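Local coordinates for TatD-related deoxyribonuclease (Thermotoga maritima, PDB 1J6O), which probably acts as a metal-dependent DNA nuclease of the TatD family, a TIM-barrel hydrolase acting on ester bonds, at residues Leu20-Phe25 / Asp214-Leu218; Phe68-His74 / Lys97-Glu103; Tyr144-Tyr148 / Trp172-Phe176; Leu206-Leu211 / Ala254-Ala259; Pro219-Phe223 / Tyr232-Val236. All coordinates share one frame; numbering follows the deposited sequence.

Contact 1: residues Leu20-Phe25 / Asp214-Leu218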
# COMPACT_ATOMS: atom_id res chain seq x y z
N LEU A 20 -2.58 -0.89 -11.34
CA LEU A 20 -2.54 -0.52 -12.75
C LEU A 20 -3.07 -1.56 -13.71
O LEU A 20 -3.40 -1.25 -14.87
CB LEU A 20 -1.11 -0.11 -13.12
CG LEU A 20 -0.65 1.19 -12.44
CD1 LEU A 20 0.90 1.32 -12.48
CD2 LEU A 20 -1.31 2.37 -13.13
N HIS A 21 -3.16 -2.79 -13.21
CA HIS A 21 -3.65 -3.89 -14.02
C HIS A 21 -5.17 -4.01 -14.01
O HIS A 21 -5.72 -4.88 -14.70
CB HIS A 21 -3.02 -5.21 -13.56
CG HIS A 21 -3.27 -5.52 -12.12
ND1 HIS A 21 -2.82 -4.70 -11.10
CD2 HIS A 21 -4.00 -6.50 -11.54
CE1 HIS A 21 -3.28 -5.16 -9.95
NE2 HIS A 21 -4.00 -6.25 -10.19
N PHE A 22 -5.86 -3.16 -13.24
CA PHE A 22 -7.32 -3.21 -13.20
C PHE A 22 -7.85 -2.75 -14.55
O PHE A 22 -7.16 -2.01 -15.29
CB PHE A 22 -7.87 -2.33 -12.08
CG PHE A 22 -7.76 -2.95 -10.70
CD1 PHE A 22 -7.02 -4.12 -10.48
CD2 PHE A 22 -8.45 -2.37 -9.62
CE1 PHE A 22 -6.98 -4.72 -9.20
CE2 PHE A 22 -8.40 -2.98 -8.34
CZ PHE A 22 -7.66 -4.14 -8.15
N HIS A 23 -9.07 -3.19 -14.87
CA HIS A 23 -9.66 -2.82 -16.15
C HIS A 23 -9.85 -1.32 -16.42
O HIS A 23 -9.98 -0.92 -17.59
CB HIS A 23 -10.99 -3.58 -16.33
CG HIS A 23 -12.16 -2.96 -15.64
ND1 HIS A 23 -12.85 -1.88 -16.15
CD2 HIS A 23 -12.79 -3.30 -14.49
CE1 HIS A 23 -13.85 -1.58 -15.34
NE2 HIS A 23 -13.84 -2.42 -14.33
N GLN A 24 -9.88 -0.50 -15.38
CA GLN A 24 -10.05 0.94 -15.58
C GLN A 24 -8.84 1.55 -16.33
O GLN A 24 -8.89 2.66 -16.80
CB GLN A 24 -10.25 1.67 -14.25
CG GLN A 24 -11.63 1.44 -13.63
CD GLN A 24 -11.69 0.17 -12.83
OE1 GLN A 24 -10.71 -0.56 -12.71
NE2 GLN A 24 -12.86 -0.11 -12.26
N PHE A 25 -7.76 0.79 -16.46
CA PHE A 25 -6.57 1.28 -17.16
C PHE A 25 -6.38 0.55 -18.49
O PHE A 25 -5.33 0.69 -19.11
CB PHE A 25 -5.33 1.02 -16.31
CG PHE A 25 -5.18 1.95 -15.16
CD1 PHE A 25 -4.80 3.28 -15.38
CD2 PHE A 25 -5.52 1.54 -13.88
CE1 PHE A 25 -4.77 4.21 -14.30
CE2 PHE A 25 -5.49 2.43 -12.80
CZ PHE A 25 -5.11 3.78 -13.00
N ASP A 214 -3.65 4.18 -4.51
CA ASP A 214 -4.64 3.12 -4.43
C ASP A 214 -5.41 3.23 -5.77
O ASP A 214 -6.58 2.84 -5.88
CB ASP A 214 -5.60 3.31 -3.24
CG ASP A 214 -6.38 2.03 -2.91
OD1 ASP A 214 -5.97 0.92 -3.36
OD2 ASP A 214 -7.41 2.14 -2.19
N CYS A 215 -4.76 3.75 -6.81
CA CYS A 215 -5.43 3.89 -8.12
C CYS A 215 -5.98 2.52 -8.58
O CYS A 215 -5.32 1.50 -8.38
CB CYS A 215 -4.47 4.49 -9.16
SG CYS A 215 -3.01 3.50 -9.58
N PRO A 216 -7.12 2.50 -9.29
CA PRO A 216 -7.92 3.67 -9.71
C PRO A 216 -8.81 4.31 -8.65
O PRO A 216 -9.53 5.26 -8.95
CB PRO A 216 -8.76 3.09 -10.83
CG PRO A 216 -9.15 1.71 -10.24
CD PRO A 216 -7.76 1.24 -9.71
N PHE A 217 -8.77 3.81 -7.43
CA PHE A 217 -9.61 4.36 -6.37
C PHE A 217 -9.16 5.67 -5.67
O PHE A 217 -8.01 6.09 -5.81
CB PHE A 217 -9.78 3.34 -5.24
CG PHE A 217 -10.10 1.94 -5.68
CD1 PHE A 217 -11.19 1.67 -6.49
CD2 PHE A 217 -9.26 0.90 -5.30
CE1 PHE A 217 -11.45 0.36 -6.93
CE2 PHE A 217 -9.50 -0.39 -5.73
CZ PHE A 217 -10.60 -0.67 -6.55
N LEU A 218 -10.12 6.29 -4.97
CA LEU A 218 -9.89 7.49 -4.20
C LEU A 218 -8.99 8.59 -4.72
O LEU A 218 -7.89 8.85 -4.17
CB LEU A 218 -9.33 7.05 -2.85
CG LEU A 218 -10.11 5.93 -2.16
CD1 LEU A 218 -9.27 5.30 -1.01
CD2 LEU A 218 -11.39 6.51 -1.62

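Contact 2: residues Phe68-His74 / Lys97-Glu103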
# COMPACT_ATOMS: atom_id res chain seq x y z
N PHE A 68 7.07 -2.60 -9.34
CA PHE A 68 7.43 -3.76 -8.52
C PHE A 68 6.07 -4.32 -8.15
O PHE A 68 5.05 -3.62 -8.28
CB PHE A 68 8.26 -3.36 -7.30
CG PHE A 68 9.60 -2.83 -7.69
CD1 PHE A 68 9.76 -1.48 -8.01
CD2 PHE A 68 10.66 -3.71 -7.87
CE1 PHE A 68 10.98 -1.00 -8.50
CE2 PHE A 68 11.89 -3.24 -8.37
CZ PHE A 68 12.05 -1.89 -8.68
N CYS A 69 6.05 -5.53 -7.63
CA CYS A 69 4.81 -6.20 -7.29
C CYS A 69 4.58 -6.70 -5.85
O CYS A 69 5.54 -7.02 -5.15
CB CYS A 69 4.73 -7.41 -8.25
SG CYS A 69 3.29 -8.49 -8.23
N SER A 70 3.31 -6.74 -5.43
CA SER A 70 2.96 -7.24 -4.10
C SER A 70 1.90 -8.28 -4.46
O SER A 70 0.99 -7.98 -5.25
CB SER A 70 2.31 -6.19 -3.20
OG SER A 70 2.09 -6.74 -1.91
N VAL A 71 2.00 -9.48 -3.89
CA VAL A 71 1.02 -10.52 -4.19
C VAL A 71 0.31 -10.91 -2.91
O VAL A 71 0.93 -10.96 -1.83
CB VAL A 71 1.67 -11.78 -4.83
CG1 VAL A 71 2.36 -11.40 -6.14
CG2 VAL A 71 2.70 -12.44 -3.86
N GLY A 72 -0.98 -11.17 -3.03
CA GLY A 72 -1.76 -11.54 -1.86
C GLY A 72 -3.24 -11.69 -2.15
O GLY A 72 -3.69 -11.60 -3.31
N VAL A 73 -3.98 -11.93 -1.08
CA VAL A 73 -5.41 -12.11 -1.15
C VAL A 73 -6.05 -11.16 -0.16
O VAL A 73 -5.83 -11.25 1.06
CB VAL A 73 -5.80 -13.58 -0.80
CG1 VAL A 73 -7.31 -13.75 -0.90
CG2 VAL A 73 -5.12 -14.53 -1.78
N HIS A 74 -6.88 -10.29 -0.71
CA HIS A 74 -7.62 -9.27 0.02
C HIS A 74 -8.64 -9.93 0.95
O HIS A 74 -9.15 -11.00 0.66
CB HIS A 74 -8.29 -8.38 -1.05
CG HIS A 74 -8.97 -7.14 -0.53
ND1 HIS A 74 -10.16 -7.18 0.18
CD2 HIS A 74 -8.67 -5.83 -0.69
CE1 HIS A 74 -10.55 -5.95 0.43
NE2 HIS A 74 -9.67 -5.11 -0.08
N LYS A 97 10.70 -9.45 -8.93
CA LYS A 97 9.85 -8.27 -9.01
C LYS A 97 8.88 -8.18 -7.82
O LYS A 97 8.31 -7.12 -7.57
CB LYS A 97 9.06 -8.30 -10.32
CG LYS A 97 9.83 -7.81 -11.52
CD LYS A 97 9.98 -6.30 -11.43
CE LYS A 97 10.35 -5.72 -12.79
NZ LYS A 97 10.08 -4.27 -12.81
N VAL A 98 8.68 -9.30 -7.12
CA VAL A 98 7.78 -9.32 -5.95
C VAL A 98 8.54 -8.79 -4.73
O VAL A 98 9.53 -9.40 -4.27
CB VAL A 98 7.24 -10.73 -5.68
CG1 VAL A 98 6.42 -10.73 -4.39
CG2 VAL A 98 6.34 -11.15 -6.85
N VAL A 99 8.06 -7.67 -4.20
CA VAL A 99 8.71 -7.04 -3.06
C VAL A 99 7.89 -7.00 -1.79
O VAL A 99 8.32 -6.44 -0.77
CB VAL A 99 9.09 -5.58 -3.43
CG1 VAL A 99 10.04 -5.56 -4.64
CG2 VAL A 99 7.82 -4.80 -3.83
N ALA A 100 6.70 -7.60 -1.81
CA ALA A 100 5.88 -7.56 -0.63
C ALA A 100 4.76 -8.56 -0.77
O ALA A 100 4.54 -9.10 -1.85
CB ALA A 100 5.27 -6.14 -0.46
N ILE A 101 4.10 -8.82 0.35
CA ILE A 101 2.97 -9.73 0.43
C ILE A 101 1.80 -8.83 0.83
O ILE A 101 1.86 -8.10 1.83
CB ILE A 101 3.14 -10.84 1.53
CG1 ILE A 101 4.24 -11.83 1.14
CG2 ILE A 101 1.80 -11.64 1.67
CD1 ILE A 101 3.98 -12.59 -0.15
N GLY A 102 0.74 -8.88 0.01
CA GLY A 102 -0.46 -8.09 0.23
C GLY A 102 -1.05 -7.82 -1.16
O GLY A 102 -0.37 -8.07 -2.16
N GLU A 103 -2.23 -7.24 -1.25
CA GLU A 103 -3.05 -6.80 -0.13
C GLU A 103 -3.59 -7.90 0.79
O GLU A 103 -4.07 -8.93 0.32
CB GLU A 103 -4.20 -5.96 -0.70
CG GLU A 103 -4.62 -4.82 0.19
CD GLU A 103 -5.51 -3.81 -0.52
OE1 GLU A 103 -5.30 -3.52 -1.72
OE2 GLU A 103 -6.42 -3.29 0.15

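Contact 3: residues Tyr144-Tyr148 / Trp172-Phe176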
# COMPACT_ATOMS: atom_id res chain seq x y z
N TYR A 144 -8.93 -2.02 13.31
CA TYR A 144 -7.60 -1.73 13.83
C TYR A 144 -7.24 -2.52 15.07
O TYR A 144 -6.15 -3.07 15.16
CB TYR A 144 -7.44 -0.22 14.04
CG TYR A 144 -7.26 0.49 12.72
CD1 TYR A 144 -6.00 0.59 12.13
CD2 TYR A 144 -8.36 0.97 12.00
CE1 TYR A 144 -5.83 1.14 10.85
CE2 TYR A 144 -8.21 1.53 10.71
CZ TYR A 144 -6.93 1.60 10.14
OH TYR A 144 -6.76 2.07 8.86
N SER A 145 -8.15 -2.59 16.04
CA SER A 145 -7.84 -3.34 17.25
C SER A 145 -7.61 -4.81 16.94
O SER A 145 -6.68 -5.42 17.47
CB SER A 145 -8.99 -3.23 18.28
OG SER A 145 -8.74 -4.09 19.40
N GLU A 146 -8.44 -5.38 16.09
CA GLU A 146 -8.30 -6.79 15.75
C GLU A 146 -7.03 -7.08 14.96
O GLU A 146 -6.35 -8.09 15.20
CB GLU A 146 -9.55 -7.27 15.00
CG GLU A 146 -10.85 -7.27 15.84
CD GLU A 146 -11.64 -5.95 15.78
OE1 GLU A 146 -11.05 -4.88 15.49
OE2 GLU A 146 -12.87 -5.99 16.06
N ALA A 147 -6.70 -6.20 14.02
CA ALA A 147 -5.51 -6.39 13.22
C ALA A 147 -4.29 -6.22 14.14
O ALA A 147 -3.35 -7.01 14.07
CB ALA A 147 -5.48 -5.38 12.08
N TYR A 148 -4.32 -5.21 15.00
CA TYR A 148 -3.20 -4.98 15.91
C TYR A 148 -2.90 -6.25 16.72
O TYR A 148 -1.76 -6.70 16.78
CB TYR A 148 -3.49 -3.84 16.88
CG TYR A 148 -2.32 -3.53 17.78
CD1 TYR A 148 -1.18 -2.88 17.29
CD2 TYR A 148 -2.35 -3.87 19.14
CE1 TYR A 148 -0.10 -2.56 18.14
CE2 TYR A 148 -1.28 -3.56 19.98
CZ TYR A 148 -0.16 -2.90 19.48
OH TYR A 148 0.90 -2.62 20.32
N TRP A 172 -4.11 5.08 17.38
CA TRP A 172 -3.89 3.82 16.65
C TRP A 172 -2.66 3.96 15.75
O TRP A 172 -1.89 3.01 15.56
CB TRP A 172 -5.13 3.48 15.81
CG TRP A 172 -6.09 2.63 16.58
CD1 TRP A 172 -7.42 2.86 16.79
CD2 TRP A 172 -5.77 1.43 17.28
NE1 TRP A 172 -7.95 1.86 17.59
CE2 TRP A 172 -6.95 0.97 17.90
CE3 TRP A 172 -4.59 0.69 17.44
CZ2 TRP A 172 -6.99 -0.18 18.68
CZ3 TRP A 172 -4.62 -0.46 18.21
CH2 TRP A 172 -5.82 -0.89 18.82
N ALA A 173 -2.46 5.15 15.21
CA ALA A 173 -1.31 5.39 14.34
C ALA A 173 -0.05 5.09 15.14
O ALA A 173 0.86 4.38 14.68
CB ALA A 173 -1.32 6.85 13.86
N LYS A 174 0.01 5.64 16.35
CA LYS A 174 1.16 5.43 17.20
C LYS A 174 1.36 3.96 17.52
O LYS A 174 2.48 3.46 17.52
CB LYS A 174 1.03 6.26 18.49
CG LYS A 174 2.22 6.12 19.41
CD LYS A 174 2.42 7.39 20.23
CE LYS A 174 3.38 7.12 21.36
NZ LYS A 174 2.88 5.93 22.12
N LYS A 175 0.28 3.24 17.78
CA LYS A 175 0.39 1.83 18.10
C LYS A 175 1.03 1.04 16.96
O LYS A 175 1.86 0.17 17.19
CB LYS A 175 -0.99 1.24 18.41
CG LYS A 175 -1.66 1.81 19.66
CD LYS A 175 -1.09 1.24 20.96
CE LYS A 175 -1.50 -0.20 21.20
NZ LYS A 175 -1.28 -0.61 22.63
N PHE A 176 0.63 1.34 15.73
CA PHE A 176 1.18 0.63 14.58
C PHE A 176 2.60 1.08 14.28
O PHE A 176 3.47 0.28 13.94
CB PHE A 176 0.25 0.79 13.39
CG PHE A 176 -0.90 -0.17 13.41
CD1 PHE A 176 -0.75 -1.46 12.92
CD2 PHE A 176 -2.12 0.20 13.98
CE1 PHE A 176 -1.81 -2.38 12.99
CE2 PHE A 176 -3.19 -0.71 14.05
CZ PHE A 176 -3.03 -2.01 13.55
O HOH W 1 2.58 -0.87 19.62

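Contact 4: residues Leu206-Leu211 / Ala254-Ala259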
# COMPACT_ATOMS: atom_id res chain seq x y z
N LEU A 206 6.90 13.10 8.93
CA LEU A 206 7.46 12.41 7.78
C LEU A 206 8.24 11.12 7.97
O LEU A 206 8.39 10.36 7.03
CB LEU A 206 8.31 13.38 6.97
CG LEU A 206 7.57 14.55 6.29
CD1 LEU A 206 8.59 15.38 5.52
CD2 LEU A 206 6.52 14.04 5.30
N GLU A 207 8.74 10.85 9.17
CA GLU A 207 9.50 9.64 9.38
C GLU A 207 8.65 8.37 9.30
O GLU A 207 9.18 7.27 9.08
CB GLU A 207 10.17 9.69 10.76
CG GLU A 207 11.21 8.63 11.00
CD GLU A 207 11.77 8.65 12.41
OE1 GLU A 207 11.94 9.75 12.98
OE2 GLU A 207 12.04 7.55 12.96
N TYR A 208 7.34 8.50 9.41
CA TYR A 208 6.49 7.32 9.37
C TYR A 208 5.45 7.21 8.28
O TYR A 208 4.51 6.43 8.41
CB TYR A 208 5.80 7.19 10.73
CG TYR A 208 6.79 7.15 11.85
CD1 TYR A 208 7.72 6.11 11.93
CD2 TYR A 208 6.86 8.17 12.79
CE1 TYR A 208 8.71 6.10 12.92
CE2 TYR A 208 7.86 8.17 13.79
CZ TYR A 208 8.77 7.12 13.83
OH TYR A 208 9.78 7.08 14.78
N ILE A 209 5.61 7.93 7.20
CA ILE A 209 4.60 7.83 6.15
C ILE A 209 5.13 7.62 4.74
O ILE A 209 6.26 7.99 4.43
CB ILE A 209 3.74 9.11 6.10
CG1 ILE A 209 4.64 10.30 5.82
CG2 ILE A 209 3.03 9.36 7.45
CD1 ILE A 209 3.89 11.59 5.55
N VAL A 210 4.32 6.98 3.90
CA VAL A 210 4.69 6.76 2.52
C VAL A 210 3.45 7.22 1.76
O VAL A 210 2.36 7.31 2.35
CB VAL A 210 4.99 5.30 2.15
CG1 VAL A 210 6.36 4.92 2.68
CG2 VAL A 210 3.86 4.39 2.65
N LEU A 211 3.61 7.55 0.49
CA LEU A 211 2.47 8.01 -0.31
C LEU A 211 1.86 6.86 -1.09
O LEU A 211 2.51 5.83 -1.32
CB LEU A 211 2.94 9.03 -1.34
CG LEU A 211 3.85 10.17 -0.88
CD1 LEU A 211 4.48 10.81 -2.12
CD2 LEU A 211 3.03 11.20 -0.09
N ALA A 254 11.69 12.44 1.98
CA ALA A 254 11.40 11.58 3.10
C ALA A 254 10.52 10.37 2.74
O ALA A 254 10.87 9.22 3.08
CB ALA A 254 10.75 12.41 4.23
N THR A 255 9.41 10.60 2.05
CA THR A 255 8.54 9.46 1.71
C THR A 255 9.18 8.50 0.71
O THR A 255 8.97 7.28 0.79
CB THR A 255 7.16 9.93 1.18
OG1 THR A 255 7.34 10.84 0.08
CG2 THR A 255 6.38 10.63 2.31
N THR A 256 9.94 9.04 -0.23
CA THR A 256 10.59 8.21 -1.22
C THR A 256 11.67 7.37 -0.53
O THR A 256 11.80 6.16 -0.82
CB THR A 256 11.17 9.09 -2.36
OG1 THR A 256 10.09 9.57 -3.16
CG2 THR A 256 12.14 8.30 -3.24
N GLU A 257 12.44 7.98 0.38
CA GLU A 257 13.49 7.25 1.09
C GLU A 257 12.80 6.13 1.90
O GLU A 257 13.25 4.99 1.95
CB GLU A 257 14.26 8.16 2.06
CG GLU A 257 15.27 7.39 2.91
CD GLU A 257 16.19 8.31 3.73
OE1 GLU A 257 16.74 9.29 3.16
OE2 GLU A 257 16.36 8.04 4.94
N ASN A 258 11.70 6.48 2.55
CA ASN A 258 10.97 5.49 3.33
C ASN A 258 10.51 4.32 2.45
O ASN A 258 10.62 3.15 2.83
CB ASN A 258 9.72 6.13 3.97
CG ASN A 258 10.06 7.01 5.14
OD1 ASN A 258 11.18 6.98 5.65
ND2 ASN A 258 9.08 7.81 5.58
N ALA A 259 9.96 4.65 1.29
CA ALA A 259 9.48 3.63 0.38
C ALA A 259 10.62 2.79 -0.19
O ALA A 259 10.50 1.57 -0.31
CB ALA A 259 8.66 4.27 -0.75

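Contact 5: residues Pro219-Phe223 / Tyr232-Val236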
# COMPACT_ATOMS: atom_id res chain seq x y z
N PRO A 219 -9.42 9.30 -5.76
CA PRO A 219 -8.68 10.38 -6.39
C PRO A 219 -8.59 11.57 -5.44
O PRO A 219 -9.41 11.68 -4.54
CB PRO A 219 -9.52 10.67 -7.61
CG PRO A 219 -10.97 10.35 -7.13
CD PRO A 219 -10.72 9.05 -6.42
N PRO A 220 -7.53 12.40 -5.57
CA PRO A 220 -7.45 13.55 -4.66
C PRO A 220 -8.51 14.58 -5.06
O PRO A 220 -9.02 14.56 -6.19
CB PRO A 220 -6.01 14.07 -4.84
CG PRO A 220 -5.62 13.60 -6.19
CD PRO A 220 -6.28 12.24 -6.34
N GLN A 221 -8.83 15.46 -4.11
CA GLN A 221 -9.84 16.52 -4.28
C GLN A 221 -10.10 17.14 -5.65
O GLN A 221 -11.24 17.14 -6.13
CB GLN A 221 -9.60 17.64 -3.28
CG GLN A 221 -10.80 18.54 -3.13
CD GLN A 221 -12.07 17.77 -2.83
OE1 GLN A 221 -12.03 16.67 -2.30
NE2 GLN A 221 -13.21 18.36 -3.17
N PRO A 222 -9.07 17.70 -6.29
CA PRO A 222 -9.35 18.30 -7.60
C PRO A 222 -9.87 17.33 -8.64
O PRO A 222 -10.32 17.77 -9.70
CB PRO A 222 -8.01 18.91 -8.00
CG PRO A 222 -7.01 18.06 -7.30
CD PRO A 222 -7.63 17.78 -5.96
N PHE A 223 -9.83 16.04 -8.35
CA PHE A 223 -10.32 15.06 -9.31
C PHE A 223 -11.38 14.11 -8.78
O PHE A 223 -11.44 12.97 -9.21
CB PHE A 223 -9.14 14.25 -9.83
CG PHE A 223 -8.21 15.03 -10.71
CD1 PHE A 223 -8.54 15.29 -12.04
CD2 PHE A 223 -7.04 15.56 -10.18
CE1 PHE A 223 -7.71 16.08 -12.84
CE2 PHE A 223 -6.21 16.34 -10.97
CZ PHE A 223 -6.54 16.60 -12.30
N TYR A 232 -1.33 11.92 -10.00
CA TYR A 232 -2.13 12.78 -9.15
C TYR A 232 -1.58 12.77 -7.75
O TYR A 232 -2.11 13.43 -6.87
CB TYR A 232 -3.59 12.35 -9.08
CG TYR A 232 -4.35 12.47 -10.39
CD1 TYR A 232 -3.92 13.36 -11.39
CD2 TYR A 232 -5.49 11.72 -10.61
CE1 TYR A 232 -4.64 13.48 -12.58
CE2 TYR A 232 -6.21 11.83 -11.79
CZ TYR A 232 -5.78 12.72 -12.77
OH TYR A 232 -6.51 12.84 -13.93
N LEU A 233 -0.50 12.02 -7.54
CA LEU A 233 0.10 11.95 -6.22
C LEU A 233 0.61 13.34 -5.81
O LEU A 233 0.73 13.62 -4.61
CB LEU A 233 1.24 10.94 -6.26
CG LEU A 233 1.60 10.14 -5.02
CD1 LEU A 233 0.35 9.68 -4.28
CD2 LEU A 233 2.50 8.98 -5.45
N LYS A 234 0.89 14.20 -6.79
CA LYS A 234 1.39 15.54 -6.47
C LYS A 234 0.49 16.34 -5.51
O LYS A 234 0.98 17.13 -4.71
CB LYS A 234 1.60 16.36 -7.75
CG LYS A 234 0.34 16.60 -8.54
CD LYS A 234 0.66 16.99 -9.99
CE LYS A 234 1.12 18.42 -10.12
NZ LYS A 234 2.41 18.65 -9.42
N TYR A 235 -0.82 16.15 -5.62
CA TYR A 235 -1.78 16.84 -4.78
C TYR A 235 -1.72 16.34 -3.36
O TYR A 235 -1.98 17.11 -2.43
CB TYR A 235 -3.20 16.66 -5.35
CG TYR A 235 -3.30 17.24 -6.75
CD1 TYR A 235 -3.28 18.61 -6.95
CD2 TYR A 235 -3.31 16.41 -7.86
CE1 TYR A 235 -3.26 19.15 -8.25
CE2 TYR A 235 -3.29 16.92 -9.15
CZ TYR A 235 -3.26 18.29 -9.33
OH TYR A 235 -3.19 18.77 -10.62
N VAL A 236 -1.36 15.06 -3.21
CA VAL A 236 -1.26 14.47 -1.87
C VAL A 236 -0.04 15.08 -1.19
O VAL A 236 -0.08 15.41 -0.00
CB VAL A 236 -1.11 12.91 -1.96
CG1 VAL A 236 -0.82 12.30 -0.57
CG2 VAL A 236 -2.43 12.33 -2.52

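Contact 1: residues Leu20-Phe25 / Asp214-Leu218
Phe25 and Pro216 make the close-packed half of this loop-to-loop contact. The rim of the Phe25 ring is turned to the other loop: CE2 lies 3.9 Å from Pro216 CB, and CZ lies 4.0 Å from Cys215 CB, near the plane of the ring. Leu20 CD2 covers the centre of one face of the same ring and also meets Cys215 SG at 4.1 Å, closing a buried apolar group. The peptide before Pro216 is cis; Pro216 pushes in between Phe22, Gln24 and Phe25. Its CD reaches Phe22 CD2 at 3.7 Å, the two side chains crossing at about a right angle. Toward solvent the contact thins. The exposed Phe217 brings CZ to the edge of the Phe22 ring, 3.7 Å from CE2, with the ring planes 69° apart, and Gln24, bent at chi2 (84°), lays OE1 against Pro216 CG. No hydrogen bond passes between 20-25 and 214-218. Asp214, predicted to bind a divalent metal, lies just ahead of Cys215 and is hydrogen-bonded to His19, whose ring stacks on Phe22. The loops follow strands 13-18 and 209-211, the first and last of the barrel; Cys215 also touches Ala18 of strand 13-18, while Leu20 packs on helix 51-61.

Contact 2: residues Phe68-His74 / Lys97-Glu103
Phe68 and Val99 meet near the start of the neighbouring parallel strands 67-71 and 98-107 of the TIM barrel, joined through helix 85-92 as a beta-alpha-beta crossover. Val99 sets CG1 3.8 Å from Phe68 CD2, the side chains slanting across each other. On the face that carries Cys69, Val71, Val98 and Ile101, Val71 divides its methyls: CG1 turns to Val98 CG2, and CG2 comes 3.9 Å from Ile101 CD1. This face packs on helices 51-61 and 85-92. The strands are joined by Cys69 N to Lys97 O, Val99 N to Cys69 O and Gly102 N to Val71 O, each 2.8 Å, with a longer bond from Val71 N to Ala100 O. Farther along, past the paired residues, His74 and Glu103 run side by side in the same direction, ring and carboxylate planes 57° apart, with His74 CD2 3.5 Å from Glu103 OE2. Glu103, predicted to bind a metal, follows a cis peptide and is hydrogen-bonded through OE1 to His17; His74 ND1 accepts from the backbone of His76. With OG anti to its own N (chi1 -176°), Ser70 reaches across to the neighbouring strand and donates to Gly102 O at 2.8 Å, from above the carbonyl plane.

Contact 3: residues Tyr144-Tyr148 / Trp172-Phe176
Tyr148 OH and Lys175 O are linked by one water, which lies 2.5 Å from the Tyr148 hydroxyl, at the edge of the ring, and donates to the Lys175 carbonyl at 2.7 Å. Beside this bridge Lys175, bent at chi2 and chi3, curls back against Tyr148, bringing CE to 3.5 Å from CZ, the two side chains crossing at about a right angle. Deeper in, Tyr148 turns the edge of its ring toward the face of Phe176 in a T-shaped pair, centroids 5.6 Å apart and planes at 77°; CD1 stands over the centre of that face. The helices, 144-153 and 170-179, are consecutive outer helices of the TIM barrel; their short segments run nearly parallel, axes 11.2 Å apart at closest approach, and large aromatic side chains fill the interval. Tyr144 CB sits squarely over the five-membered ring of Trp172, 3.9 Å from its centroid, a CH-pi contact. The six-membered part of the indole reaches onward to Ser145, with CH2 3.5 Å from Ser145 CA. Phe176 and Ala147 both touch Ile140 of strand 136-141 on the barrel side. Tyr144 meets Phe176 rim first, CD1 to CE2 at 3.6 Å, and its OH accepts a hydrogen bond from Ser167 N.

Contact 4: residues Leu206-Leu211 / Ala254-Ala259
The flat amide of Asn258 is gripped edge-on by the chain of 206-211: ND2 donates to Ile209 O at 3.1 Å, nearly straight (171°), and that oxygen lies exactly in the amide plane. ND2 also makes a weak, bent bond to Leu206 O at 3.0 Å. One side-chain nitrogen thus holds a carbonyl ahead of strand 209-211 and that of its first residue, while OD1, at the other end of the amide, accepts from Arg261; together these bonds would fix the amide's rotation. Tyr208 presents a ring face to its own neighbour, Glu207 CB, which stands over the ring centre. Around the amide most of the packing is between aliphatic groups. Val210 CG1 lies 3.8 Å from Asn258 CB and reaches on to Ala259. Thr255 sends CG2 to 3.4 Å from Ile209 O and beside Ile209 CG1, whereas OG1, between the backbone N and the carbonyl carbon (chi1 54°), is held by Val251 O of its own helix and touches Leu211 CD1 at 3.6 Å. At the far end Leu206 CB meets Ala254 CB at 3.8 Å. The strand and the helix segment run almost perpendicular (96°), axes 7.1 Å apart at closest. Strand 209-211 closes the barrel between 181-185 and 13-18; helix 248-264 reaches both neighbours, Asn258 touching Leu182 and Ala259 touching Val14, while Leu211 also packs on helix 233-244.

Contact 5: residues Pro219-Phe223 / Tyr232-Val236
Pro220 faces Tyr235 where an irregular, proline-rich run passes the start of helix 233-244, their CA atoms 6.6 Å apart. The run turns back on itself through the backbone hydrogen bond Phe223 N to Pro220 O (2.7 Å), and a similar bond runs from Tyr235 N to Tyr232 O at the start of the helix. The Phe223 ring lies flat on that of Tyr232 in a face-to-face stack, centroids 4.0 Å apart and planes at 9°, with Tyr232 CZ over the centre of Phe223. At the rim of the same Phe223 ring, CE2 meets Tyr235 CE2 at 3.5 Å. This aromatic cluster lies at the surface of the barrel, where the loop after strand 209-211, the last of the barrel, leads into the helix. Pro222 CG lies over one face of Tyr235 in a CH-pi contact, 3.8 Å from the ring centroid, while Lys234 CG covers the opposite face. Between the two tyrosines Pro220 wedges CG against Tyr232 CB at 3.7 Å and CB against Tyr235 CB at 3.9 Å.

Overall arrangement
All five contacts belong to one TIM barrel, whose eight parallel strands follow chain order. Contact 2 pairs its third and fourth strands; contact 4 lays helix 248-264 on the last, 209-211; contact 3 joins two outer helices. Contact 1 links loops after the first and last strands, spanning most of the chain, so contacts 2 and 3 fall within its span. Contacts 1 and 3 stand on opposite sides of the chain's centre, centres about 27 Å apart. Contact 5 follows contact 1 and touches contact 4 through Leu211 with Leu233 and Val236. Contacts 1 and 2 (centres about 16 Å apart) contribute Asp214 and Glu103, both predicted to bind the same metal.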